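Local atomic coordinates of glucose-1-phosphate thymidylyltransferase (Bacillus anthracis, PDB entry 4ECM), a protein that probably catalyses the transfer of a thymidylyl group from dTTP to glucose 1-phosphate, giving dTDP-glucose and pyrophosphate in the route to dTDP-L-rhamnose. Residues P141-F146 with I195-S200; E151-L156 with G230-N235. All blocks are in the same frame, centred on the assembly; numbering follows the deposited sequence.

Interaction 1 packs helix 140-147 on strand 190-198, and interaction 2 pairs strand 153-159 with strand 232-236. Their centres lie about 8 Å apart. Strand 153-159 follows the helix in the chain and is the sheet neighbour of strand 190-198, so the two contacts share one sheet. Lys154 N lies 2.9 Å from Leu197 O, a probable hydrogen bond. Gly152 N probably bonds to Asp199 OD2 at 3.0 Å. Glu145 of the helix joins the polar group of interaction 2. The side chains of Tyr198 and Val155 each lie about 9 Å from the bound dTDP-glucose, so both contacts are near the pocket.

Interaction 1 of 2, residues P141-F146 with I195-S200; sequences PYVEEF and IYLYDS
Helix 141-146 runs beside strand 195-198 in nearly the same direction, Phe146 meeting Leu197, with the two axes at 20° and 9.9 Å apart at their closest. The contact is apolar and buried. Leu197 CB sits over one face of the Phe146 ring, 3.9 Å from the centroid of that ring and 18° off its normal, a CH-pi contact. Phe146 CG stands anti to the backbone N (chi1 -174°), which sends the ring from the helix toward the end of the strand. The far end of the ring reaches the backbone where the strand ends. There Phe146 CZ comes 3.7 Å from Tyr198 C, and Asp199 N lies at the ring edge, in its plane. The other end of Leu197 turns to the helix. Leu197 CD2 packs 3.9 Å from Val143 CG2 and 3.8 Å from Val143 CA, with the two side chains crossing at about a right angle. Arg125 makes a cation-pi contact with Phe146. Strand 125-130 adds Val127 against both Val143 and Leu197, and from strand 153-159 Leu156 touches Tyr142. Helix 140-147 thus covers one face of the central sheet, while Tyr198 points away from it and packs against helix 219-228.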
loop_
_atom_site.group_PDB
_atom_site.type_symbol
_atom_site.label_atom_id
_atom_site.label_comp_id
_atom_site.label_asym_id
_atom_site.label_seq_id
_atom_site.Cartn_x
_atom_site.Cartn_y
_atom_site.Cartn_z
ATOM N N PRO A 141 11.312 -34.028 14.037
ATOM C CA PRO A 141 11.147 -35.474 14.207
ATOM C C PRO A 141 10.216 -36.094 13.176
ATOM O O PRO A 141 10.458 -37.220 12.725
ATOM C CB PRO A 141 10.571 -35.606 15.625
ATOM C CG PRO A 141 11.076 -34.381 16.346
ATOM C CD PRO A 141 11.079 -33.284 15.292
ATOM N N TYR A 142 9.184 -35.346 12.790
ATOM C CA TYR A 142 8.215 -35.812 11.811
ATOM C C TYR A 142 8.794 -35.763 10.391
ATOM O O TYR A 142 8.573 -36.685 9.583
ATOM C CB TYR A 142 6.945 -34.978 11.892
ATOM C CG TYR A 142 6.416 -34.840 13.302
ATOM C CD1 TYR A 142 6.085 -35.967 14.058
ATOM C CD2 TYR A 142 6.231 -33.589 13.871
ATOM C CE1 TYR A 142 5.602 -35.844 15.361
ATOM C CE2 TYR A 142 5.733 -33.446 15.171
ATOM C CZ TYR A 142 5.424 -34.567 15.904
ATOM O OH TYR A 142 4.956 -34.423 17.167
ATOM N N VAL A 143 9.541 -34.705 10.097
ATOM C CA VAL A 143 10.175 -34.572 8.800
ATOM C C VAL A 143 11.215 -35.698 8.607
ATOM O O VAL A 143 11.277 -36.304 7.551
ATOM C CB VAL A 143 10.816 -33.192 8.618
ATOM C CG1 VAL A 143 11.646 -33.143 7.340
ATOM C CG2 VAL A 143 9.744 -32.114 8.627
ATOM N N GLU A 144 11.990 -35.992 9.645
ATOM C CA GLU A 144 12.983 -37.073 9.595
ATOM C C GLU A 144 12.351 -38.431 9.336
ATOM O O GLU A 144 12.891 -39.223 8.557
ATOM C CB GLU A 144 13.796 -37.128 10.889
ATOM C CG GLU A 144 14.721 -35.949 11.058
ATOM C CD GLU A 144 15.409 -35.918 12.419
ATOM O OE1 GLU A 144 14.974 -36.651 13.340
ATOM O OE2 GLU A 144 16.379 -35.144 12.551
ATOM N N GLU A 145 11.235 -38.721 10.002
ATOM C CA GLU A 145 10.526 -39.975 9.754
ATOM C C GLU A 145 10.026 -40.027 8.339
ATOM O O GLU A 145 10.150 -41.051 7.675
ATOM C CB GLU A 145 9.310 -40.170 10.649
ATOM C CG GLU A 145 9.571 -40.799 11.975
ATOM C CD GLU A 145 8.271 -41.127 12.730
ATOM O OE1 GLU A 145 7.226 -41.403 12.092
ATOM O OE2 GLU A 145 8.317 -41.123 13.972
ATOM N N PHE A 146 9.411 -38.938 7.894
ATOM C CA PHE A 146 8.895 -38.884 6.544
ATOM C C PHE A 146 10.012 -39.085 5.494
ATOM O O PHE A 146 9.793 -39.771 4.506
ATOM C CB PHE A 146 8.140 -37.591 6.313
ATOM C CG PHE A 146 7.451 -37.523 4.983
ATOM C CD1 PHE A 146 6.478 -38.443 4.654
ATOM C CD2 PHE A 146 7.736 -36.505 4.088
ATOM C CE1 PHE A 146 5.834 -38.386 3.431
ATOM C CE2 PHE A 146 7.086 -36.430 2.866
ATOM C CZ PHE A 146 6.129 -37.374 2.537
ATOM N N ILE A 195 -0.749 -29.293 9.065
ATOM C CA ILE A 195 0.669 -29.484 8.797
ATOM C C ILE A 195 0.721 -30.782 8.036
ATOM O O ILE A 195 0.440 -31.836 8.601
ATOM C CB ILE A 195 1.541 -29.611 10.052
ATOM C CG1 ILE A 195 1.392 -28.394 10.976
ATOM C CG2 ILE A 195 3.021 -29.753 9.639
ATOM C CD1 ILE A 195 0.105 -28.330 11.737
ATOM N N TYR A 196 1.044 -30.697 6.750
ATOM C CA TYR A 196 1.031 -31.847 5.863
ATOM C C TYR A 196 2.405 -32.117 5.245
ATOM O O TYR A 196 3.119 -31.191 4.849
ATOM C CB TYR A 196 0.024 -31.591 4.731
ATOM C CG TYR A 196 -1.324 -31.124 5.222
ATOM C CD1 TYR A 196 -2.213 -32.004 5.821
ATOM C CD2 TYR A 196 -1.713 -29.805 5.090
ATOM C CE1 TYR A 196 -3.443 -31.573 6.286
ATOM C CE2 TYR A 196 -2.950 -29.369 5.545
ATOM C CZ TYR A 196 -3.804 -30.253 6.140
ATOM O OH TYR A 196 -5.022 -29.809 6.602
ATOM N N LEU A 197 2.776 -33.391 5.172
ATOM C CA LEU A 197 4.023 -33.766 4.548
ATOM C C LEU A 197 3.650 -34.621 3.351
ATOM O O LEU A 197 2.985 -35.653 3.515
ATOM C CB LEU A 197 4.967 -34.483 5.518
ATOM C CG LEU A 197 5.369 -33.690 6.781
ATOM C CD1 LEU A 197 4.296 -33.808 7.876
ATOM C CD2 LEU A 197 6.684 -34.144 7.341
ATOM N N TYR A 198 4.045 -34.171 2.150
ATOM C CA TYR A 198 3.700 -34.855 0.880
ATOM C C TYR A 198 4.880 -35.114 -0.058
ATOM O O TYR A 198 5.892 -34.404 -0.019
ATOM C CB TYR A 198 2.717 -34.017 0.053
ATOM C CG TYR A 198 1.367 -33.739 0.670
ATOM C CD1 TYR A 198 0.540 -34.779 1.066
ATOM C CD2 TYR A 198 0.884 -32.446 0.773
ATOM C CE1 TYR A 198 -0.707 -34.544 1.613
ATOM C CE2 TYR A 198 -0.392 -32.189 1.314
ATOM C CZ TYR A 198 -1.176 -33.251 1.736
ATOM O OH TYR A 198 -2.427 -33.041 2.275
ATOM N N ASP A 199 4.743 -36.148 -0.896
ATOM C CA ASP A 199 5.701 -36.370 -1.956
ATOM C C ASP A 199 5.123 -35.637 -3.175
ATOM O O ASP A 199 4.002 -35.130 -3.131
ATOM C CB ASP A 199 6.000 -37.859 -2.224
ATOM C CG ASP A 199 4.801 -38.655 -2.730
ATOM O OD1 ASP A 199 3.748 -38.075 -3.041
ATOM O OD2 ASP A 199 4.939 -39.895 -2.822
ATOM N N SER A 200 5.877 -35.584 -4.265
ATOM C CA SER A 200 5.456 -34.816 -5.438
ATOM C C SER A 200 4.235 -35.376 -6.182
ATOM O O SER A 200 3.731 -34.726 -7.091
ATOM C CB SER A 200 6.624 -34.675 -6.413
ATOM O OG SER A 200 6.992 -35.945 -6.913
#

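Interaction 2 of 2, residues E151-L156 with G230-N235; sequences EGAKVL and GVLTYN
The Lys154 chain starts extended, its CG opposite the backbone N (chi1 176°), then bends at chi3 (-69°) and chi4 (-64°), and this fold swings its ammonium group over to Thr233 and Asn235. Lys154 NZ donates to Thr233 OG1 at 2.8 Å. It also donates to Asn235 OD1 at 2.8 Å, in the amide carbonyl plane and on a lone pair. The bent chain passes close to the same acceptor, with Lys154 CD 3.2 Å from Asn235 OD1. The strands that carry these groups pair in parallel, Ala153 beside Leu232 and Leu156 beside Asn235. Ala153 N bonds to Val231 O at 3.1 Å, and Thr233 N returns a bond to Ala153 O. Val155 N to Thr233 O and Asn235 N to Val155 O continue the pattern. On the face that carries Ala153 and Val155, the contact is apolar. Leu232 CD1 lies 3.7 Å from Ala153 CB and also touches Val155 CG1. Val155 CG2 packs 3.8 Å from Tyr234 CB. At the start of the pairing, Val231 CG1 rests 3.9 Å from Glu151 CG, while the Glu151 carboxylate forms salt bridges with Lys201 and Arg229. Gly152, with positive phi and no side chain, makes a CA-H...O contact to Val231 O. Glu145 OE1 of helix 140-147 joins the cluster, with a salt bridge to Lys154 and a hydrogen bond to Asn235 ND2. Thr233 OG1 also bonds to Gln149 OE1. The buried ammonium group has three oxygen partners. The nearby carboxylate probably favours its charged form, and these bonds tie both strands to the helix.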
loop_
_atom_site.group_PDB
_atom_site.type_symbol
_atom_site.label_atom_id
_atom_site.label_comp_id
_atom_site.label_asym_id
_atom_site.label_seq_id
_atom_site.Cartn_x
_atom_site.Cartn_y
_atom_site.Cartn_z
ATOM N N GLU A 151 7.489 -43.689 0.211
ATOM C CA GLU A 151 6.699 -42.736 -0.536
ATOM C C GLU A 151 5.447 -42.381 0.238
ATOM O O GLU A 151 5.209 -42.902 1.315
ATOM C CB GLU A 151 6.282 -43.323 -1.880
ATOM C CG GLU A 151 5.282 -44.476 -1.754
ATOM C CD GLU A 151 4.706 -44.891 -3.097
ATOM O OE1 GLU A 151 4.193 -44.005 -3.845
ATOM O OE2 GLU A 151 4.754 -46.107 -3.390
ATOM N N GLY A 152 4.645 -41.488 -0.328
ATOM C CA GLY A 152 3.359 -41.152 0.249
ATOM C C GLY A 152 3.224 -39.817 0.935
ATOM O O GLY A 152 3.699 -38.794 0.440
ATOM N N ALA A 153 2.558 -39.848 2.087
ATOM C CA ALA A 153 2.259 -38.661 2.848
ATOM C C ALA A 153 2.220 -38.981 4.322
ATOM O O ALA A 153 2.231 -40.162 4.728
ATOM C CB ALA A 153 0.901 -38.082 2.406
ATOM N N LYS A 154 2.161 -37.916 5.107
ATOM C CA LYS A 154 2.074 -37.991 6.550
ATOM C C LYS A 154 1.248 -36.815 7.063
ATOM O O LYS A 154 1.390 -35.684 6.591
ATOM C CB LYS A 154 3.478 -37.965 7.180
ATOM C CG LYS A 154 3.493 -37.948 8.718
ATOM C CD LYS A 154 4.914 -37.924 9.303
ATOM C CE LYS A 154 5.705 -39.242 9.084
ATOM N NZ LYS A 154 5.144 -40.456 9.751
ATOM N N VAL A 155 0.374 -37.104 8.015
ATOM C CA VAL A 155 -0.473 -36.105 8.656
ATOM C C VAL A 155 -0.167 -36.149 10.144
ATOM O O VAL A 155 0.285 -37.195 10.667
ATOM C CB VAL A 155 -1.983 -36.343 8.386
ATOM C CG1 VAL A 155 -2.285 -36.137 6.906
ATOM C CG2 VAL A 155 -2.424 -37.742 8.849
ATOM N N LEU A 156 -0.367 -35.011 10.807
ATOM C CA LEU A 156 -0.093 -34.860 12.234
ATOM C C LEU A 156 -1.413 -34.604 12.939
ATOM O O LEU A 156 -2.167 -33.709 12.547
ATOM C CB LEU A 156 0.875 -33.706 12.473
ATOM C CG LEU A 156 2.193 -33.779 11.691
ATOM C CD1 LEU A 156 3.141 -32.620 12.091
ATOM C CD2 LEU A 156 2.883 -35.135 11.872
ATOM N N GLY A 230 -2.652 -46.722 0.559
ATOM C CA GLY A 230 -1.896 -47.422 1.589
ATOM C C GLY A 230 -0.525 -46.824 1.892
ATOM O O GLY A 230 0.331 -47.505 2.467
ATOM N N VAL A 231 -0.320 -45.554 1.535
ATOM C CA VAL A 231 0.978 -44.900 1.771
ATOM C C VAL A 231 0.889 -43.629 2.667
ATOM O O VAL A 231 1.816 -42.805 2.694
ATOM C CB VAL A 231 1.689 -44.613 0.433
ATOM C CG1 VAL A 231 1.989 -45.975 -0.303
ATOM C CG2 VAL A 231 0.844 -43.680 -0.444
ATOM N N LEU A 232 -0.213 -43.496 3.398
ATOM C CA LEU A 232 -0.397 -42.400 4.349
ATOM C C LEU A 232 -0.004 -42.869 5.766
ATOM O O LEU A 232 -0.482 -43.904 6.207
ATOM C CB LEU A 232 -1.856 -41.950 4.395
ATOM C CG LEU A 232 -2.120 -40.814 5.408
ATOM C CD1 LEU A 232 -1.393 -39.558 4.972
ATOM C CD2 LEU A 232 -3.621 -40.530 5.575
ATOM N N THR A 233 0.863 -42.115 6.452
ATOM C CA THR A 233 1.229 -42.411 7.835
ATOM C C THR A 233 0.771 -41.253 8.697
ATOM O O THR A 233 0.406 -40.195 8.182
ATOM C CB THR A 233 2.761 -42.622 8.043
ATOM O OG1 THR A 233 3.476 -41.414 7.725
ATOM C CG2 THR A 233 3.296 -43.823 7.185
ATOM N N TYR A 234 0.764 -41.450 10.011
ATOM C CA TYR A 234 0.414 -40.372 10.909
ATOM C C TYR A 234 1.200 -40.423 12.197
ATOM O O TYR A 234 1.766 -41.453 12.571
ATOM C CB TYR A 234 -1.070 -40.394 11.254
ATOM C CG TYR A 234 -1.455 -41.483 12.212
ATOM C CD1 TYR A 234 -1.521 -41.240 13.583
ATOM C CD2 TYR A 234 -1.748 -42.766 11.754
ATOM C CE1 TYR A 234 -1.874 -42.254 14.478
ATOM C CE2 TYR A 234 -2.104 -43.772 12.629
ATOM C CZ TYR A 234 -2.164 -43.513 13.993
ATOM O OH TYR A 234 -2.511 -44.519 14.858
ATOM N N ASN A 235 1.223 -39.279 12.862
ATOM C CA ASN A 235 1.823 -39.145 14.168
ATOM C C ASN A 235 0.937 -38.252 15.015
ATOM O O ASN A 235 0.355 -37.290 14.517
ATOM C CB ASN A 235 3.208 -38.510 14.110
ATOM C CG ASN A 235 4.183 -39.295 13.288
ATOM O OD1 ASN A 235 4.114 -39.295 12.058
ATOM N ND2 ASN A 235 5.153 -39.914 13.956
#